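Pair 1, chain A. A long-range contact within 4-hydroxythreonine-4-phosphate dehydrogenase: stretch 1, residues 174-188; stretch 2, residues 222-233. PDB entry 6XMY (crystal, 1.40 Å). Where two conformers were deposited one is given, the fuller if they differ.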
# COMPACT_ATOMS: atom_id res chain seq x y z
N VAL A 174 -20.82 1.90 -0.41
CA VAL A 174 -20.04 3.01 -0.97
C VAL A 174 -20.80 4.32 -0.96
O VAL A 174 -20.27 5.32 -0.44
CB VAL A 174 -19.44 2.62 -2.33
CG1 VAL A 174 -18.94 3.85 -3.08
CG2 VAL A 174 -18.32 1.60 -2.14
N PRO A 175 -22.01 4.42 -1.52
CA PRO A 175 -22.66 5.75 -1.57
C PRO A 175 -22.86 6.39 -0.21
O PRO A 175 -22.58 7.58 -0.05
CB PRO A 175 -23.97 5.46 -2.30
CG PRO A 175 -23.63 4.27 -3.18
CD PRO A 175 -22.79 3.42 -2.27
N ASP A 176 -23.32 5.64 0.79
CA ASP A 176 -23.51 6.22 2.11
C ASP A 176 -22.20 6.57 2.78
O ASP A 176 -22.19 7.43 3.67
CB ASP A 176 -24.32 5.28 3.00
CG ASP A 176 -25.77 5.19 2.58
OD1 ASP A 176 -26.30 6.20 2.06
OD2 ASP A 176 -26.39 4.12 2.77
N ALA A 177 -21.09 5.94 2.39
CA ALA A 177 -19.81 6.26 3.01
C ALA A 177 -19.23 7.57 2.51
O ALA A 177 -18.34 8.13 3.17
CB ALA A 177 -18.80 5.14 2.76
N ILE A 178 -19.69 8.09 1.37
CA ILE A 178 -19.09 9.27 0.75
C ILE A 178 -19.86 10.51 1.17
O ILE A 178 -21.01 10.71 0.78
CB ILE A 178 -19.01 9.14 -0.77
CG1 ILE A 178 -18.10 7.97 -1.15
CG2 ILE A 178 -18.54 10.46 -1.39
CD1 ILE A 178 -18.22 7.56 -2.58
N SER A 179 -19.22 11.35 1.97
CA SER A 179 -19.75 12.64 2.36
C SER A 179 -18.84 13.72 1.78
O SER A 179 -17.71 13.46 1.38
CB SER A 179 -19.77 12.78 3.88
OG SER A 179 -18.45 12.72 4.41
N SER A 180 -19.35 14.96 1.76
CA SER A 180 -18.51 16.07 1.31
C SER A 180 -17.28 16.20 2.20
O SER A 180 -16.16 16.41 1.69
CB SER A 180 -19.32 17.37 1.29
OG SER A 180 -20.37 17.31 0.34
N LEU A 181 -17.45 16.07 3.52
CA LEU A 181 -16.32 16.18 4.44
C LEU A 181 -15.26 15.12 4.17
O LEU A 181 -14.06 15.41 4.22
CB LEU A 181 -16.81 16.09 5.88
CG LEU A 181 -17.32 17.39 6.49
CD1 LEU A 181 -17.61 17.20 7.97
CD2 LEU A 181 -16.29 18.50 6.30
N LEU A 182 -15.68 13.89 3.87
CA LEU A 182 -14.70 12.84 3.60
C LEU A 182 -13.89 13.17 2.35
O LEU A 182 -12.66 13.03 2.34
CB LEU A 182 -15.38 11.48 3.46
CG LEU A 182 -14.42 10.34 3.06
CD1 LEU A 182 -13.40 10.06 4.16
CD2 LEU A 182 -15.21 9.09 2.73
N ILE A 183 -14.57 13.61 1.28
CA ILE A 183 -13.87 13.97 0.05
C ILE A 183 -12.87 15.08 0.31
O ILE A 183 -11.72 15.03 -0.15
CB ILE A 183 -14.89 14.38 -1.04
CG1 ILE A 183 -15.75 13.18 -1.44
CG2 ILE A 183 -14.17 14.95 -2.25
CD1 ILE A 183 -16.90 13.56 -2.33
N ILE A 184 -13.29 16.10 1.06
CA ILE A 184 -12.39 17.20 1.40
C ILE A 184 -11.16 16.70 2.15
O ILE A 184 -10.03 17.05 1.82
CB ILE A 184 -13.16 18.27 2.21
CG1 ILE A 184 -14.19 18.96 1.31
CG2 ILE A 184 -12.18 19.28 2.80
CD1 ILE A 184 -15.29 19.65 2.08
N LYS A 185 -11.37 15.87 3.17
CA LYS A 185 -10.25 15.43 3.99
C LYS A 185 -9.31 14.53 3.20
O LYS A 185 -8.09 14.63 3.34
CB LYS A 185 -10.79 14.70 5.23
CG LYS A 185 -11.42 15.66 6.22
CD LYS A 185 -12.12 14.92 7.34
CE LYS A 185 -12.70 15.90 8.35
NZ LYS A 185 -13.43 15.19 9.44
N VAL A 186 -9.87 13.65 2.37
CA VAL A 186 -9.05 12.80 1.52
C VAL A 186 -8.21 13.64 0.57
O VAL A 186 -7.00 13.43 0.42
CB VAL A 186 -9.93 11.79 0.76
CG1 VAL A 186 -9.17 11.19 -0.42
CG2 VAL A 186 -10.41 10.71 1.71
N ILE A 187 -8.85 14.59 -0.12
CA ILE A 187 -8.13 15.37 -1.11
C ILE A 187 -7.16 16.36 -0.46
O ILE A 187 -6.08 16.62 -1.00
CB ILE A 187 -9.09 15.99 -2.15
CG1 ILE A 187 -9.80 14.86 -2.90
CG2 ILE A 187 -8.32 16.88 -3.12
CD1 ILE A 187 -10.78 15.33 -3.97
N GLN A 188 -7.49 16.88 0.73
CA GLN A 188 -6.51 17.69 1.47
C GLN A 188 -5.25 16.88 1.75
O GLN A 188 -4.12 17.35 1.54
CB GLN A 188 -7.10 18.19 2.78
CG GLN A 188 -8.04 19.40 2.66
CD GLN A 188 -8.76 19.70 3.96
OE1 GLN A 188 -8.78 18.88 4.89
NE2 GLN A 188 -9.36 20.88 4.04
N ARG A 222 -27.86 11.50 -7.69
CA ARG A 222 -27.79 12.87 -7.21
C ARG A 222 -26.50 13.19 -6.47
O ARG A 222 -26.30 14.34 -6.08
CB ARG A 222 -28.98 13.17 -6.29
CG ARG A 222 -30.31 12.87 -6.92
CD ARG A 222 -30.54 13.76 -8.11
NE ARG A 222 -30.60 15.17 -7.72
CZ ARG A 222 -30.80 16.16 -8.58
NH1 ARG A 222 -30.95 15.90 -9.88
NH2 ARG A 222 -30.83 17.42 -8.16
N GLU A 223 -25.61 12.21 -6.27
CA GLU A 223 -24.49 12.44 -5.37
C GLU A 223 -23.52 13.47 -5.92
O GLU A 223 -22.88 14.20 -5.15
CB GLU A 223 -23.78 11.13 -5.04
CG GLU A 223 -24.63 10.15 -4.23
CD GLU A 223 -25.43 9.19 -5.10
OE1 GLU A 223 -25.84 8.14 -4.57
OE2 GLU A 223 -25.65 9.48 -6.29
N GLU A 224 -23.38 13.57 -7.25
CA GLU A 224 -22.49 14.59 -7.79
C GLU A 224 -22.99 15.98 -7.44
O GLU A 224 -22.21 16.85 -7.02
CB GLU A 224 -22.35 14.44 -9.31
CG GLU A 224 -21.46 13.28 -9.76
CD GLU A 224 -22.15 11.93 -9.74
OE1 GLU A 224 -21.44 10.93 -9.94
OE2 GLU A 224 -23.39 11.86 -9.54
N ILE A 225 -24.30 16.21 -7.57
CA ILE A 225 -24.88 17.52 -7.29
C ILE A 225 -24.88 17.80 -5.79
O ILE A 225 -24.54 18.91 -5.35
CB ILE A 225 -26.28 17.61 -7.91
CG1 ILE A 225 -26.18 17.62 -9.43
CG2 ILE A 225 -27.03 18.84 -7.41
CD1 ILE A 225 -27.51 17.46 -10.15
N GLU A 226 -25.25 16.81 -4.98
CA GLU A 226 -25.45 17.04 -3.56
C GLU A 226 -24.19 16.91 -2.72
O GLU A 226 -24.11 17.52 -1.64
CB GLU A 226 -26.50 16.06 -3.00
CG GLU A 226 -27.88 16.15 -3.66
CD GLU A 226 -28.61 17.43 -3.32
OE1 GLU A 226 -28.19 18.14 -2.38
OE2 GLU A 226 -29.62 17.72 -4.00
N ILE A 227 -23.19 16.15 -3.18
CA ILE A 227 -22.05 15.76 -2.34
C ILE A 227 -20.72 16.14 -2.99
O ILE A 227 -19.88 16.82 -2.38
CB ILE A 227 -22.08 14.25 -2.04
CG1 ILE A 227 -23.34 13.87 -1.28
CG2 ILE A 227 -20.82 13.83 -1.28
CD1 ILE A 227 -23.35 14.32 0.16
N ILE A 228 -20.50 15.67 -4.22
CA ILE A 228 -19.16 15.76 -4.80
C ILE A 228 -18.84 17.18 -5.26
O ILE A 228 -17.82 17.75 -4.88
CB ILE A 228 -18.95 14.72 -5.91
CG1 ILE A 228 -19.14 13.32 -5.34
CG2 ILE A 228 -17.55 14.89 -6.51
CD1 ILE A 228 -19.13 12.21 -6.39
N THR A 229 -19.70 17.77 -6.09
CA THR A 229 -19.45 19.14 -6.53
C THR A 229 -19.33 20.12 -5.38
O THR A 229 -18.40 20.94 -5.41
CB THR A 229 -20.47 19.56 -7.60
OG1 THR A 229 -20.17 18.87 -8.82
CG2 THR A 229 -20.43 21.07 -7.83
N PRO A 230 -20.19 20.09 -4.35
CA PRO A 230 -19.94 20.97 -3.19
C PRO A 230 -18.58 20.77 -2.56
O PRO A 230 -17.90 21.75 -2.23
CB PRO A 230 -21.10 20.63 -2.25
CG PRO A 230 -22.21 20.20 -3.17
CD PRO A 230 -21.50 19.42 -4.25
N ALA A 231 -18.15 19.51 -2.39
CA ALA A 231 -16.82 19.26 -1.84
C ALA A 231 -15.73 19.84 -2.73
O ALA A 231 -14.77 20.43 -2.23
CB ALA A 231 -16.61 17.75 -1.66
N LEU A 232 -15.84 19.66 -4.05
CA LEU A 232 -14.81 20.18 -4.95
C LEU A 232 -14.80 21.70 -4.96
O LEU A 232 -13.73 22.32 -5.08
CB LEU A 232 -15.00 19.62 -6.36
CG LEU A 232 -14.93 18.09 -6.47
CD1 LEU A 232 -15.08 17.62 -7.91
CD2 LEU A 232 -13.63 17.56 -5.85
N ASN A 233 -15.98 22.33 -4.86
CA ASN A 233 -16.02 23.79 -4.73
C ASN A 233 -15.30 24.25 -3.47
O ASN A 233 -14.55 25.24 -3.50
CB ASN A 233 -17.46 24.27 -4.71
CG ASN A 233 -18.13 24.17 -6.06
OD1 ASN A 233 -17.47 24.05 -7.09
ND2 ASN A 233 -19.46 24.23 -6.07
O HOH W 1 -22.44 19.00 0.51
O HOH W 2 -23.32 17.34 1.74

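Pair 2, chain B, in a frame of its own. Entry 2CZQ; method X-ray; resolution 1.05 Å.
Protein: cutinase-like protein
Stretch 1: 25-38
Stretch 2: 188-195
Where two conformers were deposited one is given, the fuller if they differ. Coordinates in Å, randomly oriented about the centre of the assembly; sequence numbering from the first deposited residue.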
# COMPACT_ATOMS: atom_id res chain seq x y z
N ALA B 25 -10.35 6.31 0.28
CA ALA B 25 -11.06 6.11 -0.98
C ALA B 25 -10.21 5.29 -1.95
O ALA B 25 -10.76 4.62 -2.83
CB ALA B 25 -11.42 7.44 -1.60
N GLY B 26 -8.89 5.34 -1.80
CA GLY B 26 -8.00 4.58 -2.65
C GLY B 26 -8.19 3.07 -2.62
O GLY B 26 -7.81 2.40 -3.58
N PHE B 27 -8.76 2.54 -1.54
CA PHE B 27 -8.86 1.09 -1.37
C PHE B 27 -10.26 0.57 -1.15
O PHE B 27 -10.45 -0.63 -1.01
CB PHE B 27 -7.93 0.61 -0.24
CG PHE B 27 -6.57 1.20 -0.35
CD1 PHE B 27 -5.74 0.83 -1.40
CD2 PHE B 27 -6.17 2.21 0.50
CE1 PHE B 27 -4.50 1.42 -1.56
CE2 PHE B 27 -4.92 2.81 0.35
CZ PHE B 27 -4.09 2.42 -0.69
N ARG B 28 -11.25 1.45 -1.14
CA ARG B 28 -12.61 1.03 -0.79
C ARG B 28 -13.14 -0.09 -1.67
O ARG B 28 -13.64 -1.10 -1.17
CB ARG B 28 -13.55 2.24 -0.84
CG ARG B 28 -14.85 2.06 -0.07
CD ARG B 28 -15.69 3.33 0.06
NE ARG B 28 -14.88 4.55 0.06
CZ ARG B 28 -14.93 5.49 1.00
NH1 ARG B 28 -15.74 5.37 2.04
NH2 ARG B 28 -14.14 6.55 0.91
N THR B 29 -13.04 0.07 -2.99
CA THR B 29 -13.57 -0.94 -3.88
C THR B 29 -12.80 -2.25 -3.77
O THR B 29 -13.40 -3.29 -3.53
CB THR B 29 -13.59 -0.42 -5.31
OG1 THR B 29 -14.59 0.60 -5.38
CG2 THR B 29 -14.08 -1.49 -6.29
N MET B 30 -11.48 -2.20 -3.89
CA MET B 30 -10.72 -3.44 -3.82
C MET B 30 -10.94 -4.15 -2.49
O MET B 30 -11.02 -5.38 -2.46
CB MET B 30 -9.23 -3.22 -4.09
CG MET B 30 -8.46 -2.46 -3.02
SD MET B 30 -6.75 -2.18 -3.46
CE MET B 30 -6.93 -0.91 -4.73
N ASN B 31 -11.07 -3.39 -1.40
CA ASN B 31 -11.24 -4.03 -0.11
C ASN B 31 -12.61 -4.67 0.07
O ASN B 31 -12.72 -5.70 0.73
CB ASN B 31 -10.89 -3.07 1.02
CG ASN B 31 -9.40 -2.84 1.12
OD1 ASN B 31 -8.63 -3.51 0.44
ND2 ASN B 31 -9.00 -1.90 1.96
N SER B 32 -13.63 -4.08 -0.54
CA SER B 32 -14.93 -4.74 -0.61
C SER B 32 -14.80 -6.07 -1.37
O SER B 32 -15.41 -7.06 -1.00
CB SER B 32 -16.00 -3.82 -1.21
OG SER B 32 -15.86 -3.69 -2.61
N GLN B 33 -13.99 -6.09 -2.43
CA GLN B 33 -13.79 -7.31 -3.21
C GLN B 33 -13.00 -8.36 -2.44
O GLN B 33 -13.35 -9.54 -2.46
CB GLN B 33 -13.07 -6.99 -4.52
CG GLN B 33 -13.83 -6.10 -5.48
CD GLN B 33 -13.07 -5.96 -6.77
OE1 GLN B 33 -13.30 -6.72 -7.71
NE2 GLN B 33 -12.15 -5.01 -6.81
N ILE B 34 -11.93 -7.94 -1.77
CA ILE B 34 -11.06 -8.87 -1.06
C ILE B 34 -11.83 -9.52 0.09
O ILE B 34 -11.81 -10.75 0.23
CB ILE B 34 -9.80 -8.16 -0.51
CG1 ILE B 34 -8.93 -7.61 -1.65
CG2 ILE B 34 -8.99 -9.10 0.39
CD1 ILE B 34 -8.08 -6.42 -1.23
N THR B 35 -12.50 -8.71 0.90
CA THR B 35 -13.22 -9.24 2.05
C THR B 35 -14.42 -10.10 1.65
O THR B 35 -14.80 -11.00 2.39
CB THR B 35 -13.64 -8.15 3.05
OG1 THR B 35 -14.44 -7.15 2.40
CG2 THR B 35 -12.42 -7.43 3.63
N ALA B 36 -15.00 -9.83 0.48
CA ALA B 36 -16.07 -10.69 -0.04
C ALA B 36 -15.52 -12.01 -0.56
O ALA B 36 -16.22 -13.03 -0.52
CB ALA B 36 -16.86 -9.97 -1.13
N ALA B 37 -14.28 -12.00 -1.05
CA ALA B 37 -13.67 -13.20 -1.63
C ALA B 37 -13.12 -14.15 -0.56
O ALA B 37 -13.22 -15.37 -0.71
CB ALA B 37 -12.56 -12.81 -2.60
N LEU B 38 -12.55 -13.58 0.49
CA LEU B 38 -11.89 -14.36 1.53
C LEU B 38 -12.43 -14.01 2.90
O LEU B 38 -12.40 -12.85 3.31
CB LEU B 38 -10.37 -14.12 1.52
CG LEU B 38 -9.57 -14.67 0.34
CD1 LEU B 38 -8.11 -14.29 0.52
CD2 LEU B 38 -9.72 -16.19 0.20
N GLY B 188 -8.68 -0.58 -13.42
CA GLY B 188 -7.43 -1.32 -13.48
C GLY B 188 -6.76 -1.37 -12.13
O GLY B 188 -6.32 -2.44 -11.67
N VAL B 189 -6.68 -0.22 -11.46
CA VAL B 189 -6.06 -0.13 -10.15
C VAL B 189 -6.81 -0.98 -9.11
O VAL B 189 -6.19 -1.77 -8.39
CB VAL B 189 -5.98 1.34 -9.68
CG1 VAL B 189 -5.47 1.43 -8.25
CG2 VAL B 189 -5.08 2.16 -10.60
N GLN B 190 -8.12 -0.81 -9.05
CA GLN B 190 -8.91 -1.51 -8.04
C GLN B 190 -8.85 -3.02 -8.25
O GLN B 190 -8.66 -3.77 -7.30
CB GLN B 190 -10.36 -1.01 -8.02
CG GLN B 190 -10.51 0.44 -7.56
CD GLN B 190 -9.90 0.68 -6.20
OE1 GLN B 190 -10.17 -0.07 -5.25
NE2 GLN B 190 -9.07 1.71 -6.09
N THR B 191 -8.98 -3.46 -9.50
CA THR B 191 -8.96 -4.88 -9.78
C THR B 191 -7.58 -5.48 -9.49
O THR B 191 -7.48 -6.54 -8.89
CB THR B 191 -9.38 -5.15 -11.22
OG1 THR B 191 -10.67 -4.56 -11.44
CG2 THR B 191 -9.56 -6.65 -11.46
N MET B 192 -6.53 -4.78 -9.92
CA MET B 192 -5.18 -5.24 -9.65
C MET B 192 -4.93 -5.38 -8.16
O MET B 192 -4.32 -6.36 -7.73
CB MET B 192 -4.20 -4.25 -10.27
CG MET B 192 -2.76 -4.65 -10.26
SD MET B 192 -1.82 -3.65 -11.43
CE MET B 192 -2.32 -1.96 -11.02
N GLY B 193 -5.39 -4.41 -7.38
CA GLY B 193 -5.20 -4.44 -5.94
C GLY B 193 -5.93 -5.58 -5.26
O GLY B 193 -5.40 -6.21 -4.34
N TYR B 194 -7.15 -5.85 -5.72
CA TYR B 194 -7.94 -6.96 -5.20
C TYR B 194 -7.28 -8.30 -5.54
O TYR B 194 -7.11 -9.15 -4.66
CB TYR B 194 -9.40 -6.86 -5.70
CG TYR B 194 -10.00 -8.16 -6.18
CD1 TYR B 194 -10.17 -8.41 -7.54
CD2 TYR B 194 -10.39 -9.15 -5.27
CE1 TYR B 194 -10.71 -9.60 -7.99
CE2 TYR B 194 -10.93 -10.35 -5.72
CZ TYR B 194 -11.09 -10.57 -7.07
OH TYR B 194 -11.61 -11.76 -7.50
N LYS B 195 -6.89 -8.49 -6.80
CA LYS B 195 -6.26 -9.75 -7.20
C LYS B 195 -4.94 -9.96 -6.48
O LYS B 195 -4.63 -11.08 -6.04
CB LYS B 195 -6.07 -9.82 -8.71
CG LYS B 195 -7.37 -9.96 -9.47
CD LYS B 195 -7.18 -10.28 -10.93
CE LYS B 195 -8.55 -10.44 -11.59
NZ LYS B 195 -8.50 -10.90 -13.00
O HOH W 3 -12.35 -3.78 -9.14

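In both pairs two helices pack side by side and run in broadly the same direction. The axes of pair 1 approach to 8.5 Å at an angle of 36°, those of pair 2 to 8.2 Å at 34°, and the crossing has the same sign in both. Fourteen central residues superpose with an RMSD of 0.7 Å. The closest backbone approach also falls at equivalent positions: the CA atoms of Ser A180 and Ala A231 lie 4.8 Å apart, and those of Met B30 and Tyr B194, which match them, 4.7 Å.

At this crossing point pair 1 uses small residues. Ser A180 CB lies 4.0 Å from Ala A231 CB, and the serine hydroxyl turns to the partner backbone, with OG donating to Ile A227 O at 2.8 Å. A water bridges the same OG (2.7 Å from its oxygen) to Glu A226 O (3.1 Å), donating to both. In pair 2 the two CB atoms are again 4.0 Å apart, Met B30 to Tyr B194, but both residues are large, and each CA-to-CB bond points toward the other helix. The methionine runs along the partner helix, where its SD rests 3.7 Å from Gly B193 CA. A CB on this glycine would clash with that sulfur.

One turn earlier on the second helix, at Ile A227 and Gln B190, the polar link is reversed: its side chain comes from the first helix in pair 1 and from the second in pair 2. Ile A227 contributes its backbone carbonyl, while its CG2 packs against Ile A178 CG2 and Ile A183 CD1, each at 4.1 Å. Its counterpart Gln B190 instead reaches across with its amide: NE2 donates to Gly B26 O at 2.9 Å, and OE1 accepts from Met B30 N at 2.8 Å. One side chain thus ties down the beginning of the opposing helix. Pair 1 caps its first helix locally, Ser A179 OG accepting from Leu A182 N at 3.1 Å; the matching residue, Thr B29, already lies inside the helix of pair 2, which begins about two residues earlier relative to the crossing.

Farther along, Ile A183 fills its site with hydrocarbon, placing CG2 3.8 Å from Ala A231 CB and CD1 3.8 Å from Ile A228 CG1. The matching Gln B33 lays OE1 over one face of the Tyr B194 ring. Ile A184 and Ile B34 are the same residue at matched positions, with similar rotamers (m, t); their CG1 atoms lie 4.0 Å from Ala A231 CB and 4.1 Å from Tyr B194 CB, respectively.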